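Beta-glucanase (Podospora anserina, PDB 4LE4) probably hydrolyses beta-glucans, as a fungal glycoside hydrolase of family GH131 captured here in complex with cellotriose. Local coordinates at residues Trp5-Asp17 with Leu46-Gln60. Residues are numbered along the deposited sequence; the frame is centred on the assembly and turned at random.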
ATOM      1  N   TRP A   5      -1.734 -14.160   5.055  1.00 12.59           N
ATOM      2  CA  TRP A   5      -2.346 -13.114   5.856  1.00 11.73           C
ATOM      3  C   TRP A   5      -3.316 -12.338   4.963  1.00 12.17           C
ATOM      4  O   TRP A   5      -3.026 -12.052   3.801  1.00 11.17           O
ATOM      5  CB  TRP A   5      -1.270 -12.192   6.440  1.00 10.68           C
ATOM      6  CG  TRP A   5      -1.826 -10.903   7.012  1.00  9.74           C
ATOM      7  CD1 TRP A   5      -2.292 -10.692   8.274  1.00 12.18           C
ATOM      8  CD2 TRP A   5      -1.939  -9.649   6.322  1.00  8.77           C
ATOM      9  NE1 TRP A   5      -2.682  -9.372   8.427  1.00 10.49           N
ATOM     10  CE2 TRP A   5      -2.475  -8.714   7.236  1.00 10.64           C
ATOM     11  CE3 TRP A   5      -1.626  -9.227   5.019  1.00 11.16           C
ATOM     12  CZ2 TRP A   5      -2.714  -7.362   6.891  1.00  8.64           C
ATOM     13  CZ3 TRP A   5      -1.868  -7.852   4.665  1.00  9.89           C
ATOM     14  CH2 TRP A   5      -2.403  -6.961   5.608  1.00  8.56           C
ATOM     15  N   ASP A   6      -4.491 -12.057   5.516  1.00 12.67           N
ATOM     16  CA  ASP A   6      -5.556 -11.367   4.798  1.00 14.23           C
ATOM     17  C   ASP A   6      -5.785  -9.959   5.354  1.00 13.86           C
ATOM     18  O   ASP A   6      -6.205  -9.779   6.512  1.00 13.07           O
ATOM     19  CB  ASP A   6      -6.850 -12.173   4.923  1.00 13.79           C
ATOM     20  CG  ASP A   6      -7.846 -11.852   3.842  1.00 18.16           C
ATOM     21  OD1 ASP A   6      -7.885 -10.673   3.408  1.00 14.51           O
ATOM     22  OD2 ASP A   6      -8.615 -12.770   3.443  1.00 16.95           O
ATOM     23  N   GLY A   7      -5.541  -8.950   4.513  1.00 11.68           N
ATOM     24  CA  GLY A   7      -5.733  -7.601   4.983  1.00 11.67           C
ATOM     25  C   GLY A   7      -6.853  -6.927   4.228  1.00 10.52           C
ATOM     26  O   GLY A   7      -6.859  -5.709   4.112  1.00 10.07           O
ATOM     27  N   ARG A   8      -7.827  -7.703   3.762  1.00  9.02           N
ATOM     28  CA  ARG A   8      -8.911  -7.125   2.998  1.00 11.62           C
ATOM     29  C   ARG A   8     -10.070  -6.514   3.772  1.00 10.28           C
ATOM     30  O   ARG A   8     -11.000  -6.030   3.158  1.00 12.32           O
ATOM     31  CB  ARG A   8      -9.400  -8.150   1.985  1.00 12.34           C
ATOM     32  CG  ARG A   8      -8.337  -8.344   0.909  1.00 11.87           C
ATOM     33  CD  ARG A   8      -8.673  -9.422  -0.048  1.00 12.83           C
ATOM     34  NE  ARG A   8      -8.767 -10.752   0.553  1.00 12.61           N
ATOM     35  CZ  ARG A   8      -9.103 -11.835  -0.138  1.00 13.95           C
ATOM     36  NH1 ARG A   8      -9.166 -13.022   0.460  1.00 16.12           N
ATOM     37  NH2 ARG A   8      -9.394 -11.732  -1.430  1.00 16.13           N
ATOM     38  N   PHE A   9      -9.970  -6.552   5.109  1.00 11.29           N
ATOM     39  CA  PHE A   9     -10.923  -5.988   6.078  1.00 12.83           C
ATOM     40  C   PHE A   9     -12.267  -6.737   6.101  1.00 14.37           C
ATOM     41  O   PHE A   9     -13.217  -6.263   6.717  1.00 15.08           O
ATOM     42  CB  PHE A   9     -11.212  -4.513   5.750  1.00 13.90           C
ATOM     43  CG  PHE A   9      -9.975  -3.637   5.601  1.00 12.60           C
ATOM     44  CD1 PHE A   9      -9.275  -3.206   6.710  1.00 14.48           C
ATOM     45  CD2 PHE A   9      -9.553  -3.220   4.341  1.00 14.79           C
ATOM     46  CE1 PHE A   9      -8.157  -2.357   6.577  1.00 14.05           C
ATOM     47  CE2 PHE A   9      -8.434  -2.368   4.204  1.00 14.39           C
ATOM     48  CZ  PHE A   9      -7.749  -1.947   5.330  1.00 13.32           C
ATOM     49  N   ASN A  10     -12.324  -7.904   5.469  1.00 13.58           N
ATOM     50  CA  ASN A  10     -13.584  -8.639   5.355  1.00 15.15           C
ATOM     51  C   ASN A  10     -14.315  -8.996   6.640  1.00 16.88           C
ATOM     52  O   ASN A  10     -15.539  -9.161   6.605  1.00 17.76           O
ATOM     53  CB  ASN A  10     -13.409  -9.891   4.491  1.00 13.96           C
ATOM     54  CG  ASN A  10     -13.249  -9.566   3.028  1.00 13.80           C
ATOM     55  OD1 ASN A  10     -13.720  -8.526   2.540  1.00 14.70           O
ATOM     56  ND2 ASN A  10     -12.621 -10.468   2.304  1.00 14.62           N
ATOM     57  N   ASP A  11     -13.596  -9.097   7.752  1.00 15.69           N
ATOM     58  CA  ASP A  11     -14.231  -9.391   9.031  1.00 19.31           C
ATOM     59  C   ASP A  11     -14.470  -8.127   9.866  1.00 17.44           C
ATOM     60  O   ASP A  11     -14.853  -8.212  11.031  1.00 16.58           O
ATOM     61  CB  ASP A  11     -13.399 -10.400   9.827  1.00 21.28           C
ATOM     62  CG  ASP A  11     -13.564 -11.826   9.316  1.00 29.06           C
ATOM     63  OD1 ASP A  11     -14.306 -12.040   8.335  1.00 33.31           O
ATOM     64  OD2 ASP A  11     -12.951 -12.758   9.901  1.00 34.85           O
ATOM     65  N   MET A  12     -14.243  -6.955   9.282  1.00 16.31           N
ATOM     66  CA  MET A  12     -14.484  -5.704   9.993  1.00 16.68           C
ATOM     67  C   MET A  12     -15.746  -5.060   9.486  1.00 16.40           C
ATOM     68  O   MET A  12     -16.050  -5.113   8.295  1.00 17.39           O
ATOM     69  CB  MET A  12     -13.376  -4.685   9.767  1.00 16.08           C
ATOM     70  CG  MET A  12     -12.116  -4.999  10.498  1.00 18.57           C
ATOM     71  SD  MET A  12     -10.973  -3.626  10.237  1.00 21.13           S
ATOM     72  CE  MET A  12      -9.468  -4.527  10.396  1.00 21.50           C
ATOM     73  N   THR A  13     -16.469  -4.425  10.393  1.00 15.44           N
ATOM     74  CA  THR A  13     -17.667  -3.725  10.004  1.00 15.67           C
ATOM     75  C   THR A  13     -17.327  -2.308   9.563  1.00 13.74           C
ATOM     76  O   THR A  13     -17.875  -1.811   8.585  1.00 14.59           O
ATOM     77  CB  THR A  13     -18.646  -3.723  11.165  1.00 15.33           C
ATOM     78  OG1 THR A  13     -19.052  -5.081  11.383  1.00 16.09           O
ATOM     79  CG2 THR A  13     -19.866  -2.836  10.877  1.00 16.63           C
ATOM     80  N   SER A  14     -16.375  -1.694  10.256  1.00 13.19           N
ATOM     81  CA  SER A  14     -15.975  -0.316   9.973  1.00 13.10           C
ATOM     82  C   SER A  14     -14.521  -0.144  10.449  1.00 12.49           C
ATOM     83  O   SER A  14     -13.983  -1.018  11.102  1.00 11.50           O
ATOM     84  CB  SER A  14     -16.879   0.657  10.732  1.00 13.69           C
ATOM     85  OG  SER A  14     -16.491   0.775  12.095  1.00 16.09           O
ATOM     86  N   SER A  15     -13.900   0.988  10.136  1.00 13.16           N
ATOM     87  CA  SER A  15     -12.514   1.212  10.545  1.00 12.05           C
ATOM     88  C   SER A  15     -12.333   1.341  12.055  1.00 12.48           C
ATOM     89  O   SER A  15     -11.199   1.300  12.554  1.00 12.90           O
ATOM     90  CB  SER A  15     -11.954   2.453   9.842  1.00 12.05           C
ATOM     91  OG  SER A  15     -12.692   3.603  10.208  1.00 12.86           O
ATOM     92  N   ALA A  16     -13.446   1.499  12.778  1.00 13.82           N
ATOM     93  CA  ALA A  16     -13.418   1.582  14.241  1.00 14.05           C
ATOM     94  C   ALA A  16     -12.840   0.296  14.806  1.00 13.92           C
ATOM     95  O   ALA A  16     -12.295   0.289  15.896  1.00 13.77           O
ATOM     96  CB  ALA A  16     -14.844   1.787  14.809  1.00 14.29           C
ATOM     97  N   ASP A  17     -12.948  -0.795  14.058  1.00 14.24           N
ATOM     98  CA  ASP A  17     -12.427  -2.054  14.546  1.00 15.31           C
ATOM     99  C   ASP A  17     -10.902  -2.034  14.682  1.00 16.99           C
ATOM    100  O   ASP A  17     -10.336  -2.885  15.351  1.00 14.81           O
ATOM    101  CB  ASP A  17     -12.884  -3.206  13.646  1.00 18.72           C
ATOM    102  CG  ASP A  17     -14.413  -3.401  13.679  1.00 24.86           C
ATOM    103  OD1 ASP A  17     -15.016  -3.023  14.703  1.00 25.36           O
ATOM    104  OD2 ASP A  17     -15.017  -3.926  12.707  1.00 26.04           O
ATOM    105  N   LEU A  46     -13.851   2.794   5.771  1.00 10.32           N
ATOM    106  CA  LEU A  46     -14.137   1.685   4.877  1.00  9.77           C
ATOM    107  C   LEU A  46     -15.483   1.878   4.189  1.00 11.35           C
ATOM    108  O   LEU A  46     -16.425   2.425   4.786  1.00 12.17           O
ATOM    109  CB  LEU A  46     -14.212   0.366   5.657  1.00  9.69           C
ATOM    110  CG  LEU A  46     -13.077   0.021   6.618  1.00 11.53           C
ATOM    111  CD1 LEU A  46     -13.372  -1.292   7.362  1.00 13.36           C
ATOM    112  CD2 LEU A  46     -11.771  -0.103   5.804  1.00 11.45           C
ATOM    113  N   SER A  47     -15.564   1.413   2.951  1.00 10.76           N
ATOM    114  CA  SER A  47     -16.788   1.470   2.168  1.00 11.45           C
ATOM    115  C   SER A  47     -16.661   0.634   0.912  1.00 13.32           C
ATOM    116  O   SER A  47     -15.561   0.458   0.364  1.00 12.33           O
ATOM    117  CB  SER A  47     -17.122   2.920   1.782  1.00 13.57           C
ATOM    118  OG  SER A  47     -18.226   2.964   0.894  1.00 14.47           O
ATOM    119  N   PRO A  48     -17.782   0.057   0.456  1.00 14.76           N
ATOM    120  CA  PRO A  48     -17.774  -0.746  -0.761  1.00 15.44           C
ATOM    121  C   PRO A  48     -17.446   0.195  -1.916  1.00 15.82           C
ATOM    122  O   PRO A  48     -17.015  -0.239  -2.973  1.00 15.75           O
ATOM    123  CB  PRO A  48     -19.219  -1.253  -0.854  1.00 17.42           C
ATOM    124  CG  PRO A  48     -19.659  -1.287   0.577  1.00 18.19           C
ATOM    125  CD  PRO A  48     -19.116   0.027   1.087  1.00 16.76           C
ATOM    126  N   ASP A  49     -17.636   1.499  -1.709  1.00 15.92           N
ATOM    127  CA  ASP A  49     -17.378   2.445  -2.769  1.00 15.97           C
ATOM    128  C   ASP A  49     -15.905   2.768  -2.898  1.00 15.22           C
ATOM    129  O   ASP A  49     -15.510   3.437  -3.833  1.00 16.05           O
ATOM    130  CB  ASP A  49     -18.130   3.765  -2.542  1.00 19.94           C
ATOM    131  CG  ASP A  49     -19.649   3.568  -2.352  1.00 26.66           C
ATOM    132  OD1 ASP A  49     -20.197   2.561  -2.844  1.00 28.71           O
ATOM    133  OD2 ASP A  49     -20.288   4.441  -1.720  1.00 29.30           O
ATOM    134  N   TYR A  50     -15.105   2.285  -1.967  1.00 13.63           N
ATOM    135  CA  TYR A  50     -13.683   2.616  -1.959  1.00 13.28           C
ATOM    136  C   TYR A  50     -12.770   1.518  -2.465  1.00 12.57           C
ATOM    137  O   TYR A  50     -11.559   1.616  -2.284  1.00 13.64           O
ATOM    138  CB  TYR A  50     -13.259   2.971  -0.531  1.00 12.82           C
ATOM    139  CG  TYR A  50     -13.981   4.137   0.106  1.00 11.41           C
ATOM    140  CD1 TYR A  50     -14.606   5.112  -0.669  1.00 12.00           C
ATOM    141  CD2 TYR A  50     -13.969   4.293   1.485  1.00 13.20           C
ATOM    142  CE1 TYR A  50     -15.203   6.226  -0.080  1.00 13.68           C
ATOM    143  CE2 TYR A  50     -14.552   5.407   2.083  1.00 14.54           C
ATOM    144  CZ  TYR A  50     -15.165   6.368   1.294  1.00 13.86           C
ATOM    145  OH  TYR A  50     -15.743   7.485   1.898  1.00 15.31           O
ATOM    146  N   LYS A  51     -13.322   0.462  -3.050  1.00 12.03           N
ATOM    147  CA  LYS A  51     -12.494  -0.650  -3.560  1.00 11.45           C
ATOM    148  C   LYS A  51     -12.534  -0.759  -5.072  1.00 12.34           C
ATOM    149  O   LYS A  51     -13.334  -0.091  -5.738  1.00 12.41           O
ATOM    150  CB  LYS A  51     -13.006  -1.992  -3.037  1.00 12.39           C
ATOM    151  CG  LYS A  51     -14.364  -2.355  -3.614  1.00 14.89           C
ATOM    152  CD  LYS A  51     -14.746  -3.806  -3.340  1.00 17.62           C
ATOM    153  CE  LYS A  51     -15.930  -4.233  -4.227  1.00 17.03           C
ATOM    154  NZ  LYS A  51     -16.178  -5.666  -4.077  1.00 17.83           N
ATOM    155  N   ASN A  52     -11.643  -1.584  -5.617  1.00 11.50           N
ATOM    156  CA  ASN A  52     -11.662  -1.853  -7.041  1.00 11.40           C
ATOM    157  C   ASN A  52     -12.983  -2.641  -7.260  1.00 11.63           C
ATOM    158  O   ASN A  52     -13.147  -3.725  -6.716  1.00 10.82           O
ATOM    159  CB  ASN A  52     -10.495  -2.756  -7.391  1.00 11.52           C
ATOM    160  CG  ASN A  52     -10.411  -3.045  -8.864  1.00 14.39           C
ATOM    161  OD1 ASN A  52     -11.422  -3.046  -9.579  1.00 14.03           O
ATOM    162  ND2 ASN A  52      -9.187  -3.312  -9.343  1.00 11.61           N
ATOM    163  N   PRO A  53     -13.897  -2.132  -8.094  1.00 14.68           N
ATOM    164  CA  PRO A  53     -15.158  -2.865  -8.292  1.00 16.57           C
ATOM    165  C   PRO A  53     -15.019  -4.289  -8.816  1.00 16.92           C
ATOM    166  O   PRO A  53     -15.904  -5.113  -8.605  1.00 18.03           O
ATOM    167  CB  PRO A  53     -15.933  -1.981  -9.273  1.00 18.15           C
ATOM    168  CG  PRO A  53     -15.346  -0.606  -9.074  1.00 20.76           C
ATOM    169  CD  PRO A  53     -13.861  -0.929  -8.942  1.00 15.33           C
ATOM    170  N   ALA A  54     -13.918  -4.581  -9.501  1.00 15.84           N
ATOM    171  CA  ALA A  54     -13.694  -5.916 -10.074  1.00 16.96           C
ATOM    172  C   ALA A  54     -13.249  -6.921  -9.026  1.00 16.27           C
ATOM    173  O   ALA A  54     -13.299  -8.135  -9.239  1.00 17.44           O
ATOM    174  CB  ALA A  54     -12.643  -5.824 -11.182  1.00 17.90           C
ATOM    175  N   ASP A  55     -12.777  -6.415  -7.899  1.00 16.76           N
ATOM    176  CA  ASP A  55     -12.306  -7.277  -6.812  1.00 16.56           C
ATOM    177  C   ASP A  55     -13.463  -7.766  -5.952  1.00 16.14           C
ATOM    178  O   ASP A  55     -13.783  -7.172  -4.923  1.00 15.67           O
ATOM    179  CB  ASP A  55     -11.341  -6.531  -5.889  1.00 16.67           C
ATOM    180  CG  ASP A  55     -10.758  -7.425  -4.798  1.00 17.39           C
ATOM    181  OD1 ASP A  55     -11.150  -8.613  -4.684  1.00 16.81           O
ATOM    182  OD2 ASP A  55      -9.887  -6.940  -4.049  1.00 17.44           O
ATOM    183  N   THR A  56     -14.051  -8.880  -6.349  1.00 15.92           N
ATOM    184  CA  THR A  56     -15.174  -9.425  -5.597  1.00 17.46           C
ATOM    185  C   THR A  56     -14.698 -10.136  -4.344  1.00 18.01           C
ATOM    186  O   THR A  56     -15.502 -10.602  -3.522  1.00 19.18           O
ATOM    187  CB  THR A  56     -16.000 -10.384  -6.485  1.00 16.61           C
ATOM    188  OG1 THR A  56     -15.177 -11.458  -6.928  1.00 17.98           O
ATOM    189  CG2 THR A  56     -16.537  -9.649  -7.680  1.00 18.98           C
ATOM    190  N   GLY A  57     -13.381 -10.200  -4.178  1.00 15.90           N
ATOM    191  CA  GLY A  57     -12.814 -10.831  -3.002  1.00 13.62           C
ATOM    192  C   GLY A  57     -12.731  -9.880  -1.810  1.00 14.19           C
ATOM    193  O   GLY A  57     -12.524 -10.318  -0.674  1.00 14.67           O
ATOM    194  N   SER A  58     -12.923  -8.582  -2.054  1.00 13.61           N
ATOM    195  CA  SER A  58     -12.868  -7.566  -0.990  1.00 13.92           C
ATOM    196  C   SER A  58     -14.262  -6.962  -0.852  1.00 14.70           C
ATOM    197  O   SER A  58     -14.820  -6.505  -1.836  1.00 15.51           O
ATOM    198  CB  SER A  58     -11.901  -6.441  -1.369  1.00 15.00           C
ATOM    199  OG  SER A  58     -10.567  -6.900  -1.413  1.00 13.79           O
ATOM    200  N   ARG A  59     -14.831  -6.979   0.350  1.00 13.80           N
ATOM    201  CA  ARG A  59     -16.174  -6.414   0.518  1.00 14.43           C
ATOM    202  C   ARG A  59     -16.146  -4.886   0.551  1.00 12.75           C
ATOM    203  O   ARG A  59     -16.999  -4.213  -0.043  1.00 13.80           O
ATOM    204  CB  ARG A  59     -16.817  -6.940   1.804  1.00 14.55           C
ATOM    205  CG  ARG A  59     -18.205  -6.355   2.049  1.00 16.68           C
ATOM    206  CD  ARG A  59     -18.904  -7.122   3.155  1.00 16.51           C
ATOM    207  NE  ARG A  59     -18.094  -7.271   4.356  1.00 15.73           N
ATOM    208  CZ  ARG A  59     -17.952  -6.359   5.308  1.00 17.12           C
ATOM    209  NH1 ARG A  59     -18.556  -5.174   5.235  1.00 18.78           N
ATOM    210  NH2 ARG A  59     -17.237  -6.663   6.383  1.00 19.68           N
ATOM    211  N   GLN A  60     -15.149  -4.335   1.227  1.00 11.14           N
ATOM    212  CA  GLN A  60     -15.038  -2.900   1.337  1.00 11.05           C
ATOM    213  C   GLN A  60     -13.581  -2.496   1.043  1.00 12.36           C
ATOM    214  O   GLN A  60     -12.688  -3.290   1.238  1.00 13.15           O
ATOM    215  CB  GLN A  60     -15.361  -2.462   2.750  1.00 11.51           C
ATOM    216  CG  GLN A  60     -16.802  -2.632   3.193  1.00 11.36           C
ATOM    217  CD  GLN A  60     -17.067  -1.905   4.473  1.00 11.50           C
ATOM    218  OE1 GLN A  60     -16.773  -2.405   5.579  1.00 14.75           O
ATOM    219  NE2 GLN A  60     -17.620  -0.704   4.348  1.00 12.21           N
TER
HETATM  220  O   HOH W   1     -10.265  -4.498   0.866  1.00  8.93           O
HETATM  221  O   HOH W   2     -13.765  -5.875   3.056  1.00 14.89           O
HETATM  222  O   HOH W   3      -8.926  -9.992  -3.562  1.00 15.78           O
HETATM  223  O   HOH W   4     -15.172  -4.801   5.344  1.00 17.28           O
HETATM  224  O   HOH W   5     -17.330  -9.868   3.987  1.00 21.72           O
HETATM  225  O   HOH W   6     -15.392   2.671   8.167  1.00 12.47           O
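Arg8 to Asn10 run beside Gly57 to Gln60 without pairing as strands: the CA atoms of Arg8 and Ser58 lie 5.6 Å apart, and side chains and water bridge the two loops. A type I turn from Phe9 to Met12 aims carbonyls at the second loop; another, from Asp55 to Ser58, presents Gly57. Asn10 shows how one amide can stand in for a strand partner. Its OD1 accepts from Arg59 N at 2.9 Å and its ND2 gives to Gly57 O at 3.0 Å, both in the plane of the accepting carbonyl. Arg59 answers: bent at chi3 (51°), it turns NH2 back to Asn10 O (3.0 Å) and Met12 O (2.7 Å), each oxygen lying near the guanidinium plane but gripped from above its own carbonyl plane. The loops thus joined follow strands 2-6 and 44-47 of one antiparallel sheet in this GH131 catalytic domain, which belongs to the concanavalin-like clan. Arg8 holds Asp6 side-on through NE and NH1, lays its guanidinium face against Gly57 O, and reaches Asp55 OD1 through a water on NH2; Tyr230 adds a cation-pi contact. A leucine in its place would probably leave the Asp6 carboxylate without its countercharge and break the water link to Asp55. Further along, Leu46 sets CD2 over the centre of the Phe9 ring, 4.0 Å from its centroid, while CD1 packs against Met12 CB and, at 3.5 Å, Ser14 C. Beside it, one water accepts from both Ser15 N and Leu46 N.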